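Local coordinates for flagellar basal body protein (Helicobacter pylori, PDB 5NPY), which probably forms part of the flagellar hook, the curved extracellular joint that links the rotary motor to the filament, at residues Pro187-Leu199 against Phe439-Ser451. Numbering follows the deposited sequence.
Sequences PVLSTKVGISVNL and FKGNKLTYSLDKS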
ATOM      1  N   PRO A 187      19.593  -2.310  -1.964  1.00 43.64           N
ATOM      2  CA  PRO A 187      18.189  -2.712  -1.901  1.00 46.94           C
ATOM      3  C   PRO A 187      17.787  -3.024  -0.466  1.00 40.89           C
ATOM      4  O   PRO A 187      18.626  -3.182   0.430  1.00 28.83           O
ATOM      5  CB  PRO A 187      18.136  -3.956  -2.799  1.00 47.84           C
ATOM      6  CG  PRO A 187      19.535  -4.481  -2.807  1.00 43.95           C
ATOM      7  CD  PRO A 187      20.408  -3.267  -2.735  1.00 34.24           C
ATOM      8  N   VAL A 188      16.471  -3.054  -0.256  1.00 37.58           N
ATOM      9  CA  VAL A 188      15.875  -3.304   1.052  1.00 32.55           C
ATOM     10  C   VAL A 188      14.861  -4.435   0.929  1.00 35.36           C
ATOM     11  O   VAL A 188      14.048  -4.459  -0.003  1.00 39.61           O
ATOM     12  CB  VAL A 188      15.200  -2.041   1.635  1.00 33.72           C
ATOM     13  CG1 VAL A 188      14.687  -2.307   3.060  1.00 30.06           C
ATOM     14  CG2 VAL A 188      16.156  -0.873   1.631  1.00 28.35           C
ATOM     15  N   LEU A 189      14.902  -5.370   1.873  1.00 29.70           N
ATOM     16  CA  LEU A 189      13.914  -6.438   1.899  1.00 31.95           C
ATOM     17  C   LEU A 189      12.558  -5.892   2.343  1.00 31.51           C
ATOM     18  O   LEU A 189      12.464  -5.146   3.327  1.00 27.72           O
ATOM     19  CB  LEU A 189      14.373  -7.559   2.829  1.00 33.25           C
ATOM     20  CG  LEU A 189      13.351  -8.642   3.165  1.00 34.87           C
ATOM     21  CD1 LEU A 189      12.873  -9.323   1.892  1.00 31.90           C
ATOM     22  CD2 LEU A 189      13.942  -9.665   4.141  1.00 33.63           C
ATOM     23  N   SER A 190      11.509  -6.281   1.619  1.00 19.52           N
ATOM     24  CA  SER A 190      10.140  -5.890   1.947  1.00 29.82           C
ATOM     25  C   SER A 190       9.689  -6.736   3.135  1.00 31.09           C
ATOM     26  O   SER A 190       9.523  -7.948   3.001  1.00 27.36           O
ATOM     27  CB  SER A 190       9.207  -6.102   0.749  1.00 17.53           C
ATOM     28  OG  SER A 190       9.744  -5.583  -0.476  1.00 25.38           O
ATOM     29  N   THR A 191       9.510  -6.115   4.301  1.00 21.78           N
ATOM     30  CA  THR A 191       8.950  -6.806   5.452  1.00 31.34           C
ATOM     31  C   THR A 191       7.600  -6.262   5.885  1.00 34.71           C
ATOM     32  O   THR A 191       7.054  -6.737   6.887  1.00 39.56           O
ATOM     33  CB  THR A 191       9.911  -6.739   6.640  1.00 35.97           C
ATOM     34  OG1 THR A 191      10.039  -5.376   7.067  1.00 33.38           O
ATOM     35  CG2 THR A 191      11.280  -7.306   6.243  1.00 28.74           C
ATOM     36  N   LYS A 192       7.034  -5.308   5.153  1.00 33.30           N
ATOM     37  CA  LYS A 192       5.848  -4.607   5.631  1.00 30.81           C
ATOM     38  C   LYS A 192       5.131  -4.013   4.432  1.00 19.52           C
ATOM     39  O   LYS A 192       5.677  -3.134   3.769  1.00 22.95           O
ATOM     40  CB  LYS A 192       6.248  -3.516   6.638  1.00 37.23           C
ATOM     41  CG  LYS A 192       5.089  -2.839   7.352  1.00 56.24           C
ATOM     42  CD  LYS A 192       5.578  -1.774   8.345  1.00 65.93           C
ATOM     43  CE  LYS A 192       5.851  -0.431   7.677  1.00 65.20           C
ATOM     44  NZ  LYS A 192       6.460   0.528   8.646  1.00 60.25           N
ATOM     45  N   VAL A 193       3.911  -4.465   4.160  1.00 31.23           N
ATOM     46  CA  VAL A 193       3.140  -3.972   3.020  1.00 24.19           C
ATOM     47  C   VAL A 193       1.737  -3.601   3.490  1.00 19.88           C
ATOM     48  O   VAL A 193       1.038  -4.430   4.094  1.00 30.30           O
ATOM     49  CB  VAL A 193       3.082  -5.013   1.892  1.00 22.90           C
ATOM     50  CG1 VAL A 193       2.217  -4.517   0.728  1.00 13.50           C
ATOM     51  CG2 VAL A 193       4.502  -5.379   1.439  1.00 18.84           C
ATOM     52  N   GLY A 194       1.336  -2.360   3.226  1.00 20.15           N
ATOM     53  CA  GLY A 194      -0.015  -1.882   3.490  1.00 27.97           C
ATOM     54  C   GLY A 194      -0.656  -1.290   2.241  1.00 27.36           C
ATOM     55  O   GLY A 194      -0.139  -0.326   1.665  1.00 24.78           O
ATOM     56  N   ILE A 195      -1.762  -1.859   1.782  1.00 20.92           N
ATOM     57  CA  ILE A 195      -2.398  -1.373   0.558  1.00 25.73           C
ATOM     58  C   ILE A 195      -3.724  -0.706   0.904  1.00 22.64           C
ATOM     59  O   ILE A 195      -4.420  -1.080   1.856  1.00 23.57           O
ATOM     60  CB  ILE A 195      -2.625  -2.470  -0.509  1.00 27.00           C
ATOM     61  CG1 ILE A 195      -3.568  -3.555   0.014  1.00 13.19           C
ATOM     62  CG2 ILE A 195      -1.285  -3.017  -1.005  1.00 17.88           C
ATOM     63  CD1 ILE A 195      -4.027  -4.553  -1.037  1.00 16.13           C
ATOM     64  N   SER A 196      -4.045   0.321   0.138  1.00 18.29           N
ATOM     65  CA  SER A 196      -5.376   0.904   0.121  1.00 14.54           C
ATOM     66  C   SER A 196      -6.004   0.496  -1.202  1.00 21.06           C
ATOM     67  O   SER A 196      -5.437   0.759  -2.265  1.00 18.97           O
ATOM     68  CB  SER A 196      -5.336   2.425   0.289  1.00 22.10           C
ATOM     69  OG  SER A 196      -4.245   3.049  -0.385  1.00 20.22           O
ATOM     70  N   VAL A 197      -7.144  -0.186  -1.121  1.00 18.46           N
ATOM     71  CA  VAL A 197      -7.889  -0.680  -2.271  1.00 13.25           C
ATOM     72  C   VAL A 197      -9.363  -0.379  -2.042  1.00 25.32           C
ATOM     73  O   VAL A 197      -9.875  -0.497  -0.920  1.00 21.35           O
ATOM     74  CB  VAL A 197      -7.665  -2.199  -2.487  1.00 17.58           C
ATOM     75  CG1 VAL A 197      -8.055  -3.022  -1.238  1.00 14.39           C
ATOM     76  CG2 VAL A 197      -8.421  -2.690  -3.660  1.00 13.30           C
ATOM     77  N   ASN A 198     -10.046   0.018  -3.093  1.00 23.05           N
ATOM     78  CA  ASN A 198     -11.487   0.125  -3.040  1.00 13.22           C
ATOM     79  C   ASN A 198     -12.045  -1.111  -3.713  1.00 18.11           C
ATOM     80  O   ASN A 198     -11.540  -1.528  -4.758  1.00 25.00           O
ATOM     81  CB  ASN A 198     -11.973   1.404  -3.717  1.00 22.92           C
ATOM     82  CG  ASN A 198     -13.460   1.549  -3.620  1.00 20.43           C
ATOM     83  OD1 ASN A 198     -13.964   1.955  -2.570  1.00 20.16           O
ATOM     84  ND2 ASN A 198     -14.171   1.278  -4.709  1.00 13.45           N
ATOM     85  N   LEU A 199     -13.060  -1.715  -3.104  1.00 21.95           N
ATOM     86  CA  LEU A 199     -13.659  -2.935  -3.639  1.00 21.91           C
ATOM     87  C   LEU A 199     -15.108  -2.635  -3.989  1.00 24.05           C
ATOM     88  O   LEU A 199     -15.935  -2.435  -3.099  1.00 28.24           O
ATOM     89  CB  LEU A 199     -13.559  -4.089  -2.642  1.00 17.74           C
ATOM     90  CG  LEU A 199     -12.153  -4.597  -2.219  1.00 15.16           C
ATOM     91  CD1 LEU A 199     -12.267  -5.655  -1.150  1.00 13.22           C
ATOM     92  CD2 LEU A 199     -11.346  -5.151  -3.364  1.00 20.06           C
ATOM     93  N   PHE A 439       7.889 -14.944   3.098  1.00 25.85           N
ATOM     94  CA  PHE A 439       8.571 -14.433   1.911  1.00 23.71           C
ATOM     95  C   PHE A 439       9.995 -15.009   1.857  1.00 19.63           C
ATOM     96  O   PHE A 439      10.958 -14.372   2.304  1.00 22.77           O
ATOM     97  CB  PHE A 439       8.595 -12.910   1.938  1.00 21.91           C
ATOM     98  CG  PHE A 439       9.213 -12.293   0.729  1.00 16.60           C
ATOM     99  CD1 PHE A 439       9.698 -10.991   0.772  1.00 22.00           C
ATOM    100  CD2 PHE A 439       9.273 -12.990  -0.466  1.00 20.77           C
ATOM    101  CE1 PHE A 439      10.246 -10.417  -0.358  1.00 27.27           C
ATOM    102  CE2 PHE A 439       9.819 -12.414  -1.599  1.00 20.11           C
ATOM    103  CZ  PHE A 439      10.304 -11.137  -1.549  1.00 21.60           C
ATOM    104  N   LYS A 440      10.118 -16.201   1.266  1.00 21.74           N
ATOM    105  CA  LYS A 440      11.414 -16.869   1.057  1.00 37.32           C
ATOM    106  C   LYS A 440      12.172 -17.046   2.369  1.00 36.21           C
ATOM    107  O   LYS A 440      13.370 -16.788   2.447  1.00 29.32           O
ATOM    108  CB  LYS A 440      12.280 -16.113   0.042  1.00 28.95           C
ATOM    109  CG  LYS A 440      11.981 -16.473  -1.401  1.00 27.60           C
ATOM    110  CD  LYS A 440      12.556 -15.448  -2.367  1.00 26.46           C
ATOM    111  CE  LYS A 440      14.060 -15.419  -2.308  1.00 32.40           C
ATOM    112  NZ  LYS A 440      14.644 -14.583  -3.399  1.00 37.20           N
ATOM    113  N   GLY A 441      11.463 -17.462   3.416  1.00 34.99           N
ATOM    114  CA  GLY A 441      12.066 -17.589   4.724  1.00 39.77           C
ATOM    115  C   GLY A 441      11.991 -16.351   5.594  1.00 44.44           C
ATOM    116  O   GLY A 441      12.432 -16.398   6.753  1.00 41.94           O
ATOM    117  N   ASN A 442      11.444 -15.251   5.094  1.00 36.76           N
ATOM    118  CA  ASN A 442      11.325 -14.039   5.890  1.00 39.20           C
ATOM    119  C   ASN A 442       9.853 -13.749   6.154  1.00 42.67           C
ATOM    120  O   ASN A 442       8.983 -14.066   5.332  1.00 33.30           O
ATOM    121  CB  ASN A 442      11.990 -12.845   5.189  1.00 33.71           C
ATOM    122  CG  ASN A 442      13.466 -13.080   4.915  1.00 36.65           C
ATOM    123  OD1 ASN A 442      13.854 -13.449   3.810  1.00 40.36           O
ATOM    124  ND2 ASN A 442      14.289 -12.875   5.926  1.00 41.08           N
ATOM    125  N   LYS A 443       9.582 -13.149   7.312  1.00 38.18           N
ATOM    126  CA  LYS A 443       8.223 -12.773   7.681  1.00 39.29           C
ATOM    127  C   LYS A 443       7.897 -11.402   7.097  1.00 33.86           C
ATOM    128  O   LYS A 443       8.611 -10.421   7.349  1.00 27.95           O
ATOM    129  CB  LYS A 443       8.052 -12.769   9.198  1.00 43.82           C
ATOM    130  CG  LYS A 443       8.051 -14.159   9.861  1.00 39.44           C
ATOM    131  CD  LYS A 443       8.283 -14.019  11.358  1.00 49.94           C
ATOM    132  CE  LYS A 443       9.534 -13.167  11.645  1.00 64.28           C
ATOM    133  NZ  LYS A 443       9.454 -12.403  12.933  1.00 69.80           N
ATOM    134  N   LEU A 444       6.824 -11.338   6.320  1.00 25.26           N
ATOM    135  CA  LEU A 444       6.284 -10.082   5.814  1.00 24.60           C
ATOM    136  C   LEU A 444       4.892  -9.855   6.398  1.00 16.05           C
ATOM    137  O   LEU A 444       3.992 -10.673   6.183  1.00 16.98           O
ATOM    138  CB  LEU A 444       6.242 -10.107   4.290  1.00 26.87           C
ATOM    139  CG  LEU A 444       5.814  -8.857   3.512  1.00 30.74           C
ATOM    140  CD1 LEU A 444       6.185  -9.071   2.072  1.00 24.35           C
ATOM    141  CD2 LEU A 444       4.313  -8.595   3.623  1.00 13.99           C
ATOM    142  N   THR A 445       4.705  -8.712   7.079  1.00 25.40           N
ATOM    143  CA  THR A 445       3.401  -8.305   7.621  1.00 24.19           C
ATOM    144  C   THR A 445       2.597  -7.605   6.527  1.00 25.86           C
ATOM    145  O   THR A 445       3.014  -6.550   6.039  1.00 20.99           O
ATOM    146  CB  THR A 445       3.565  -7.348   8.811  1.00 27.92           C
ATOM    147  OG1 THR A 445       4.495  -7.881   9.756  1.00 30.01           O
ATOM    148  CG2 THR A 445       2.193  -7.055   9.506  1.00 14.79           C
ATOM    149  N   TYR A 446       1.441  -8.166   6.160  1.00 25.57           N
ATOM    150  CA  TYR A 446       0.621  -7.652   5.059  1.00 24.65           C
ATOM    151  C   TYR A 446      -0.707  -7.143   5.614  1.00 25.51           C
ATOM    152  O   TYR A 446      -1.419  -7.892   6.293  1.00 22.08           O
ATOM    153  CB  TYR A 446       0.380  -8.748   4.021  1.00 14.59           C
ATOM    154  CG  TYR A 446      -0.352  -8.354   2.739  1.00 22.53           C
ATOM    155  CD1 TYR A 446      -1.036  -9.302   2.016  1.00 24.31           C
ATOM    156  CD2 TYR A 446      -0.281  -7.076   2.207  1.00 16.88           C
ATOM    157  CE1 TYR A 446      -1.687  -8.992   0.854  1.00 26.93           C
ATOM    158  CE2 TYR A 446      -0.927  -6.765   1.026  1.00 22.03           C
ATOM    159  CZ  TYR A 446      -1.626  -7.732   0.355  1.00 23.43           C
ATOM    160  OH  TYR A 446      -2.287  -7.468  -0.820  1.00 25.56           O
ATOM    161  N   SER A 447      -1.028  -5.876   5.340  1.00 16.44           N
ATOM    162  CA  SER A 447      -2.268  -5.244   5.803  1.00 21.74           C
ATOM    163  C   SER A 447      -3.095  -4.779   4.609  1.00 23.39           C
ATOM    164  O   SER A 447      -2.607  -4.024   3.750  1.00 19.95           O
ATOM    165  CB  SER A 447      -2.004  -4.044   6.729  1.00 23.23           C
ATOM    166  OG  SER A 447      -1.299  -4.421   7.911  1.00 26.22           O
ATOM    167  N   LEU A 448      -4.340  -5.234   4.560  1.00 20.63           N
ATOM    168  CA  LEU A 448      -5.224  -4.958   3.437  1.00 20.88           C
ATOM    169  C   LEU A 448      -6.008  -3.658   3.585  1.00 24.93           C
ATOM    170  O   LEU A 448      -6.788  -3.330   2.693  1.00 20.80           O
ATOM    171  CB  LEU A 448      -6.205  -6.115   3.268  1.00 13.18           C
ATOM    172  CG  LEU A 448      -5.512  -7.425   2.880  1.00 20.26           C
ATOM    173  CD1 LEU A 448      -6.493  -8.564   2.955  1.00 20.34           C
ATOM    174  CD2 LEU A 448      -4.864  -7.352   1.467  1.00 15.72           C
ATOM    175  N   ASP A 449      -5.842  -2.911   4.677  1.00 23.46           N
ATOM    176  CA  ASP A 449      -6.908  -2.003   5.074  1.00 26.57           C
ATOM    177  C   ASP A 449      -6.556  -0.536   4.953  1.00 13.81           C
ATOM    178  O   ASP A 449      -7.457   0.293   5.064  1.00 20.05           O
ATOM    179  CB  ASP A 449      -7.369  -2.291   6.519  1.00 25.29           C
ATOM    180  CG  ASP A 449      -6.284  -2.038   7.547  1.00 26.65           C
ATOM    181  OD1 ASP A 449      -6.629  -1.568   8.650  1.00 27.68           O
ATOM    182  OD2 ASP A 449      -5.095  -2.311   7.248  1.00 14.72           O
ATOM    183  N   LYS A 450      -5.286  -0.201   4.755  1.00 24.20           N
ATOM    184  CA  LYS A 450      -4.848   1.165   4.502  1.00 15.23           C
ATOM    185  C   LYS A 450      -3.368   1.127   4.149  1.00 28.00           C
ATOM    186  O   LYS A 450      -2.654   0.170   4.477  1.00 19.09           O
ATOM    187  CB  LYS A 450      -5.064   2.084   5.705  1.00 19.65           C
ATOM    188  CG  LYS A 450      -4.082   1.804   6.880  1.00 20.32           C
ATOM    189  CD  LYS A 450      -4.417   2.703   8.088  1.00 28.69           C
ATOM    190  CE  LYS A 450      -3.464   2.473   9.254  1.00 30.40           C
ATOM    191  NZ  LYS A 450      -3.684   1.147   9.901  1.00 28.88           N
ATOM    192  N   SER A 451      -2.926   2.205   3.504  1.00 20.52           N
ATOM    193  CA  SER A 451      -1.539   2.533   3.208  1.00 14.91           C
ATOM    194  C   SER A 451      -1.201   3.830   3.938  1.00 12.98           C
ATOM    195  O   SER A 451      -1.967   4.303   4.786  1.00 42.58           O
ATOM    196  CB  SER A 451      -1.336   2.685   1.693  1.00 17.28           C
ATOM    197  OG  SER A 451      -2.139   3.754   1.204  1.00 13.21           O
TER
HETATM  198  O   HOH W   1       6.870  -7.057   9.728  1.00 29.82           O
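V193 and I195 meet L444 and Y446 on the buried face of a parallel strand pair, where 192-198 runs beside 442-447 at 11°, and I195 also touches L448 just past the end of the second strand. T445 N binds T191 O, and T445 O accepts V193 N at 2.9 Å; V193 O then takes S447 N, and S447 O takes I195 N. The bond to T191 O enters well above the carbonyl plane, and a water also donates to this oxygen, so it has two donors.

I195 can be followed outward. Its CB carries CG1 between backbone N and carbonyl carbon (chi1 62°), which lets CG1 pass S447 O at 3.9 Å and L448 CA; CD1, extended beyond it, lies 3.4 Å from Y446 OH and 3.8 Å from L448 CD2. A chain with an extended ethyl arm suits this place, because CD1 must reach past S447 O to touch Y446 and L448. V193 spreads its two methyls instead: CG1 reaches Y446 CD2 at 3.9 Å, while CG2 meets L444 CD2. Tyrosine serves here by packing its ring against V193 yet hydrogen-bonding through OH to S375. Near the type I' turn 439-442, L189 CD1 rests 3.6 Å from F439 CE1; at the backbone angles of G441 a CB would jam against K440 O, which calls for glycine.

The pair forms the centre of a four-stranded mixed sheet, between 435-439 and 465-471. Its apolar face packs against strands 346-364 and 370-381 of a neighbouring antiparallel sheet, through I363, V361, L373 and Y377.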